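Local coordinates for capsid fiber protein (Bacillus phage phi29, PDB 6QYY) that forms the head fibres of the phage, its N-terminal base assembling here as a trimer that probably attaches the fibre to the capsid, at residues A[14-18]-A[63-67]; A[91-97]-A[110-116]. All coordinates share one frame; numbering follows the deposited sequence.

Contact 1: A[14-18]-A[63-67]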
loop_
_atom_site.group_PDB
_atom_site.type_symbol
_atom_site.label_atom_id
_atom_site.label_comp_id
_atom_site.label_asym_id
_atom_site.label_seq_id
_atom_site.Cartn_x
_atom_site.Cartn_y
_atom_site.Cartn_z
ATOM N N MET A 14 -6.915 16.638 16.100
ATOM C CA MET A 14 -5.596 17.175 16.384
ATOM C C MET A 14 -4.577 16.622 15.403
ATOM O O MET A 14 -4.759 15.546 14.820
ATOM C CB MET A 14 -5.198 16.872 17.822
ATOM C CG MET A 14 -6.094 17.642 18.770
ATOM S SD MET A 14 -5.435 17.768 20.416
ATOM C CE MET A 14 -5.885 16.168 21.073
ATOM N N ALA A 15 -3.517 17.395 15.190
ATOM C CA ALA A 15 -2.501 16.986 14.232
ATOM C C ALA A 15 -1.814 15.712 14.704
ATOM O O ALA A 15 -1.669 15.464 15.903
ATOM C CB ALA A 15 -1.480 18.110 14.027
ATOM N N TYR A 16 -1.411 14.884 13.738
ATOM C CA TYR A 16 -0.682 13.645 13.998
ATOM C C TYR A 16 -1.528 12.630 14.750
ATOM O O TYR A 16 -0.994 11.814 15.499
ATOM C CB TYR A 16 0.637 13.902 14.742
ATOM C CG TYR A 16 1.362 15.049 14.091
ATOM C CD1 TYR A 16 1.696 14.978 12.739
ATOM C CD2 TYR A 16 1.617 16.241 14.776
ATOM C CE1 TYR A 16 2.316 16.032 12.088
ATOM C CE2 TYR A 16 2.256 17.318 14.124
ATOM C CZ TYR A 16 2.593 17.191 12.780
ATOM O OH TYR A 16 3.209 18.213 12.100
ATOM N N ARG A 17 -2.839 12.657 14.537
ATOM C CA ARG A 17 -3.731 11.657 15.093
ATOM C C ARG A 17 -4.363 10.845 13.975
ATOM O O ARG A 17 -4.577 11.338 12.859
ATOM C CB ARG A 17 -4.813 12.302 15.956
ATOM C CG ARG A 17 -4.254 13.181 17.065
ATOM C CD ARG A 17 -3.558 12.356 18.126
ATOM N NE ARG A 17 -3.020 13.198 19.197
ATOM C CZ ARG A 17 -3.701 13.551 20.281
ATOM N NH1 ARG A 17 -4.949 13.141 20.442
ATOM N NH2 ARG A 17 -3.134 14.317 21.207
ATOM N N LEU A 18 -4.627 9.583 14.275
ATOM C CA LEU A 18 -5.229 8.689 13.297
ATOM C C LEU A 18 -6.677 9.084 13.044
ATOM O O LEU A 18 -7.384 9.510 13.963
ATOM C CB LEU A 18 -5.170 7.242 13.800
ATOM C CG LEU A 18 -3.741 6.769 14.099
ATOM C CD1 LEU A 18 -3.780 5.539 15.018
ATOM C CD2 LEU A 18 -2.971 6.492 12.804
ATOM N N TRP A 63 4.003 6.564 8.652
ATOM C CA TRP A 63 3.214 7.665 9.212
ATOM C C TRP A 63 3.861 8.178 10.488
ATOM O O TRP A 63 4.518 7.427 11.209
ATOM C CB TRP A 63 1.792 7.237 9.562
ATOM C CG TRP A 63 0.852 7.121 8.430
ATOM C CD1 TRP A 63 1.012 7.609 7.158
ATOM C CD2 TRP A 63 -0.416 6.478 8.461
ATOM N NE1 TRP A 63 -0.093 7.296 6.398
ATOM C CE2 TRP A 63 -0.979 6.593 7.172
ATOM C CE3 TRP A 63 -1.130 5.791 9.453
ATOM C CZ2 TRP A 63 -2.234 6.056 6.852
ATOM C CZ3 TRP A 63 -2.382 5.266 9.135
ATOM C CH2 TRP A 63 -2.912 5.391 7.846
ATOM N N GLN A 64 3.648 9.464 10.776
ATOM C CA GLN A 64 4.009 10.053 12.060
ATOM C C GLN A 64 2.743 10.214 12.888
ATOM O O GLN A 64 1.803 10.891 12.454
ATOM C CB GLN A 64 4.690 11.410 11.866
ATOM C CG GLN A 64 6.062 11.288 11.331
ATOM C CD GLN A 64 6.609 12.604 10.807
ATOM O OE1 GLN A 64 5.877 13.502 10.373
ATOM N NE2 GLN A 64 7.902 12.710 10.843
ATOM N N VAL A 65 2.718 9.594 14.076
ATOM C CA VAL A 65 1.540 9.583 14.939
ATOM C C VAL A 65 1.949 9.828 16.388
ATOM O O VAL A 65 2.979 9.332 16.853
ATOM C CB VAL A 65 0.761 8.250 14.844
ATOM C CG1 VAL A 65 -0.540 8.362 15.632
ATOM C CG2 VAL A 65 0.461 7.894 13.381
ATOM N N ILE A 66 1.120 10.570 17.120
ATOM C CA ILE A 66 1.354 10.752 18.551
ATOM C C ILE A 66 1.174 9.424 19.285
ATOM O O ILE A 66 0.177 8.717 19.091
ATOM C CB ILE A 66 0.402 11.817 19.121
ATOM C CG1 ILE A 66 0.658 13.188 18.450
ATOM C CG2 ILE A 66 0.594 11.935 20.618
ATOM C CD1 ILE A 66 2.008 13.733 18.739
ATOM N N ALA A 67 2.139 9.087 20.146
ATOM C CA ALA A 67 2.038 7.885 20.975
ATOM C C ALA A 67 1.046 8.084 22.116
ATOM O O ALA A 67 1.138 9.054 22.878
ATOM C CB ALA A 67 3.406 7.521 21.547
#
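The carbonyl oxygen Tyr16 O is gripped by two neighbouring residues of strand 62-66. Ile66 N donates to Tyr16 O at 2.9 Å, nearly straight (168° at the hydrogen) and in the carbonyl plane, while Val65 CA adds a CA-H...O contact of 3.4 Å to Tyr16 O. The motif is a type II beta turn, Met14 to Arg17, docked on an outermost strand of the chain's five-stranded antiparallel sheet. Tyr16 holds the third position of the turn with a positive phi of 66°. Its phenol ring carries Ala15 CB on one face, 3.7 Å above the plane of the Tyr16 ring and offset toward the rim. Tyr16 CB lies 3.8 Å from Ile66 CG1. Arg17, the last residue of the turn, and Leu18 after it add further packing. Arg17 starts out pointing away from the strand, but the bend at chi2 (-69°) folds the chain back and lays NE 3.7 Å from Ile66 CB. NE is buried there and has no polar partner in the model; the guanidinium is held instead through NH1, which donates to the carbonyl of Asp82. Leu18 enters strand 18-23 and packs on Trp63 and Val65: its CD2 reaches Trp63 CE3 at 3.9 Å, obliquely to the indole, and the Leu18 and Val65 side chains cross at about a right angle. The segment thus links strand 18-23 of the mixed sheet to strand 62-66 of the antiparallel one. Both methyls of Val65 are engaged by the 14-18 segment, CG2 lying 3.8 Å from Leu18 CD2 and CG1 3.5 Å from Tyr16 O.

Contact 2: A[91-97]-A[110-116]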
loop_
_atom_site.group_PDB
_atom_site.type_symbol
_atom_site.label_atom_id
_atom_site.label_comp_id
_atom_site.label_asym_id
_atom_site.label_seq_id
_atom_site.Cartn_x
_atom_site.Cartn_y
_atom_site.Cartn_z
ATOM N N PRO A 91 -3.597 -9.400 16.649
ATOM C CA PRO A 91 -3.259 -9.263 15.223
ATOM C C PRO A 91 -4.358 -8.613 14.405
ATOM O O PRO A 91 -4.054 -7.913 13.434
ATOM C CB PRO A 91 -3.000 -10.708 14.773
ATOM C CG PRO A 91 -2.949 -11.529 16.033
ATOM C CD PRO A 91 -3.755 -10.806 17.050
ATOM N N SER A 92 -5.626 -8.785 14.784
ATOM C CA SER A 92 -6.711 -8.227 13.984
ATOM C C SER A 92 -6.832 -6.709 14.085
ATOM O O SER A 92 -7.626 -6.124 13.342
ATOM C CB SER A 92 -8.036 -8.866 14.385
ATOM O OG SER A 92 -8.300 -8.644 15.756
ATOM N N THR A 93 -6.093 -6.054 14.978
ATOM C CA THR A 93 -6.168 -4.604 15.113
ATOM C C THR A 93 -4.860 -3.908 14.787
ATOM O O THR A 93 -4.795 -2.672 14.867
ATOM C CB THR A 93 -6.584 -4.198 16.531
ATOM O OG1 THR A 93 -5.528 -4.537 17.440
ATOM C CG2 THR A 93 -7.896 -4.889 16.941
ATOM N N VAL A 94 -3.817 -4.656 14.431
ATOM C CA VAL A 94 -2.539 -4.046 14.091
ATOM C C VAL A 94 -2.639 -3.366 12.734
ATOM O O VAL A 94 -3.170 -3.936 11.773
ATOM C CB VAL A 94 -1.425 -5.098 14.094
ATOM C CG1 VAL A 94 -0.150 -4.502 13.535
ATOM C CG2 VAL A 94 -1.199 -5.612 15.504
ATOM N N PHE A 95 -2.124 -2.143 12.642
ATOM C CA PHE A 95 -2.020 -1.461 11.364
ATOM C C PHE A 95 -0.593 -1.053 11.040
ATOM O O PHE A 95 -0.354 -0.521 9.954
ATOM C CB PHE A 95 -2.939 -0.219 11.305
ATOM C CG PHE A 95 -2.437 0.972 12.098
ATOM C CD1 PHE A 95 -1.641 1.954 11.501
ATOM C CD2 PHE A 95 -2.804 1.140 13.429
ATOM C CE1 PHE A 95 -1.182 3.055 12.234
ATOM C CE2 PHE A 95 -2.351 2.233 14.167
ATOM C CZ PHE A 95 -1.534 3.195 13.568
ATOM N N GLY A 96 0.363 -1.312 11.921
ATOM C CA GLY A 96 1.728 -0.918 11.632
ATOM C C GLY A 96 2.638 -1.329 12.761
ATOM O O GLY A 96 2.201 -1.909 13.758
ATOM N N TYR A 97 3.926 -1.027 12.588
ATOM C CA TYR A 97 4.909 -1.320 13.615
ATOM C C TYR A 97 5.850 -0.138 13.765
ATOM O O TYR A 97 6.134 0.582 12.802
ATOM C CB TYR A 97 5.700 -2.617 13.310
ATOM C CG TYR A 97 6.391 -2.660 11.966
ATOM C CD1 TYR A 97 7.662 -2.126 11.802
ATOM C CD2 TYR A 97 5.782 -3.261 10.866
ATOM C CE1 TYR A 97 8.314 -2.176 10.576
ATOM C CE2 TYR A 97 6.425 -3.325 9.635
ATOM C CZ TYR A 97 7.689 -2.773 9.496
ATOM O OH TYR A 97 8.324 -2.814 8.287
ATOM N N LEU A 110 5.973 5.045 12.317
ATOM C CA LEU A 110 5.574 3.650 12.160
ATOM C C LEU A 110 5.460 3.300 10.689
ATOM O O LEU A 110 5.158 4.154 9.849
ATOM C CB LEU A 110 4.237 3.353 12.841
ATOM C CG LEU A 110 3.012 4.124 12.326
ATOM C CD1 LEU A 110 2.246 3.310 11.251
ATOM C CD2 LEU A 110 2.089 4.491 13.479
ATOM N N VAL A 111 5.705 2.035 10.394
ATOM C CA VAL A 111 5.592 1.504 9.046
ATOM C C VAL A 111 4.222 0.851 8.925
ATOM O O VAL A 111 3.859 -0.013 9.732
ATOM C CB VAL A 111 6.714 0.491 8.755
ATOM C CG1 VAL A 111 6.422 -0.261 7.467
ATOM C CG2 VAL A 111 8.066 1.178 8.672
ATOM N N ILE A 112 3.460 1.255 7.919
ATOM C CA ILE A 112 2.116 0.713 7.747
ATOM C C ILE A 112 2.205 -0.740 7.293
ATOM O O ILE A 112 2.869 -1.062 6.297
ATOM C CB ILE A 112 1.325 1.561 6.743
ATOM C CG1 ILE A 112 1.178 2.985 7.267
ATOM C CG2 ILE A 112 -0.035 0.933 6.461
ATOM C CD1 ILE A 112 1.019 4.018 6.137
ATOM N N SER A 113 1.519 -1.622 8.018
ATOM C CA SER A 113 1.577 -3.057 7.762
ATOM C C SER A 113 0.471 -3.747 8.548
ATOM O O SER A 113 0.350 -3.530 9.757
ATOM C CB SER A 113 2.950 -3.617 8.159
ATOM O OG SER A 113 2.993 -5.031 8.025
ATOM N N ARG A 114 -0.352 -4.565 7.893
ATOM C CA ARG A 114 -1.385 -5.263 8.648
ATOM C C ARG A 114 -0.878 -6.550 9.293
ATOM O O ARG A 114 -1.635 -7.191 10.028
ATOM C CB ARG A 114 -2.599 -5.547 7.755
ATOM C CG ARG A 114 -3.534 -4.333 7.615
ATOM C CD ARG A 114 -4.507 -4.226 8.784
ATOM N NE ARG A 114 -5.357 -5.410 8.899
ATOM C CZ ARG A 114 -5.311 -6.284 9.905
ATOM N NH1 ARG A 114 -4.455 -6.115 10.910
ATOM N NH2 ARG A 114 -6.123 -7.338 9.908
ATOM N N SER A 115 0.379 -6.928 9.066
ATOM C CA SER A 115 0.963 -8.109 9.693
ATOM C C SER A 115 1.905 -7.714 10.829
ATOM O O SER A 115 2.645 -6.728 10.731
ATOM C CB SER A 115 1.711 -8.961 8.663
ATOM O OG SER A 115 2.544 -8.156 7.844
ATOM N N LYS A 116 1.875 -8.495 11.906
ATOM C CA LYS A 116 2.702 -8.206 13.071
ATOM C C LYS A 116 4.173 -8.508 12.795
ATOM O O LYS A 116 4.517 -9.400 12.015
ATOM C CB LYS A 116 2.241 -9.033 14.279
ATOM C CG LYS A 116 0.776 -8.878 14.658
ATOM C CD LYS A 116 0.517 -9.234 16.133
ATOM C CE LYS A 116 1.519 -10.238 16.673
ATOM N NZ LYS A 116 1.002 -10.976 17.869
HETATM O O HOH W 1 -1.740 -8.988 11.941
#
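The beta hairpin of strands 96-98 and 107-112 begins here, with Tyr97 and Val111 as an antiparallel hydrogen-bonded pair: Tyr97 N meets Val111 O at 3.0 Å and Val111 N meets Tyr97 O at 2.8 Å. Gly96 faces Ile112 in the next, non-hydrogen-bonded pair, and Ser113 N then reaches Phe95 O at 2.9 Å, from well above the carbonyl plane. On one side of the sheet Val111 lies over a face of the Tyr97 ring, a CH-pi contact with CB 3.8 Å from the ring centroid; Tyr97 chi1 (55°) sets CG between backbone N and carbonyl carbon, turning the ring over its partner. Phe95 CE1 packs on Leu110 CD1 at 3.6 Å. Beyond that last backbone bond, from Ser113 N, the Arg114 side chain makes the connection. Bent at chi2 and chi3, Arg114 brings NH1 to two loop carbonyls, Val94 O at 2.7 Å and Pro91 O at 3.1 Å, the latter exactly in the guanidinium plane. A water donates to both Pro91 O and Arg114 O. A single guanidinium nitrogen therefore ties two carbonyls of the 91-95 loop to the chain leaving the hairpin, and the positive charge of the group probably strengthens both bonds.

Overall arrangement
Contact 1 and contact 2 have their centres about 15 Å apart and meet in one antiparallel sheet, where strands 62-66 and 107-112 are neighbours. Trp63 N lies 2.9 Å from Leu110 O, a probable hydrogen bond that joins the two strands. Side chains continue the seam: Trp63 CE2 packs 3.4 Å from Ile112 CD1, Val65 CG2 comes within 3.8 Å of Leu110 CD2, and Leu18 CD1 touches Phe95 CZ at 3.6 Å, bringing the 14-18 segment into the same apolar cluster. Leu117 of the second subunit packs on both Trp63 and Ile112, so the Trp63-Ile112 end of the cluster lies at a subunit interface of the trimer.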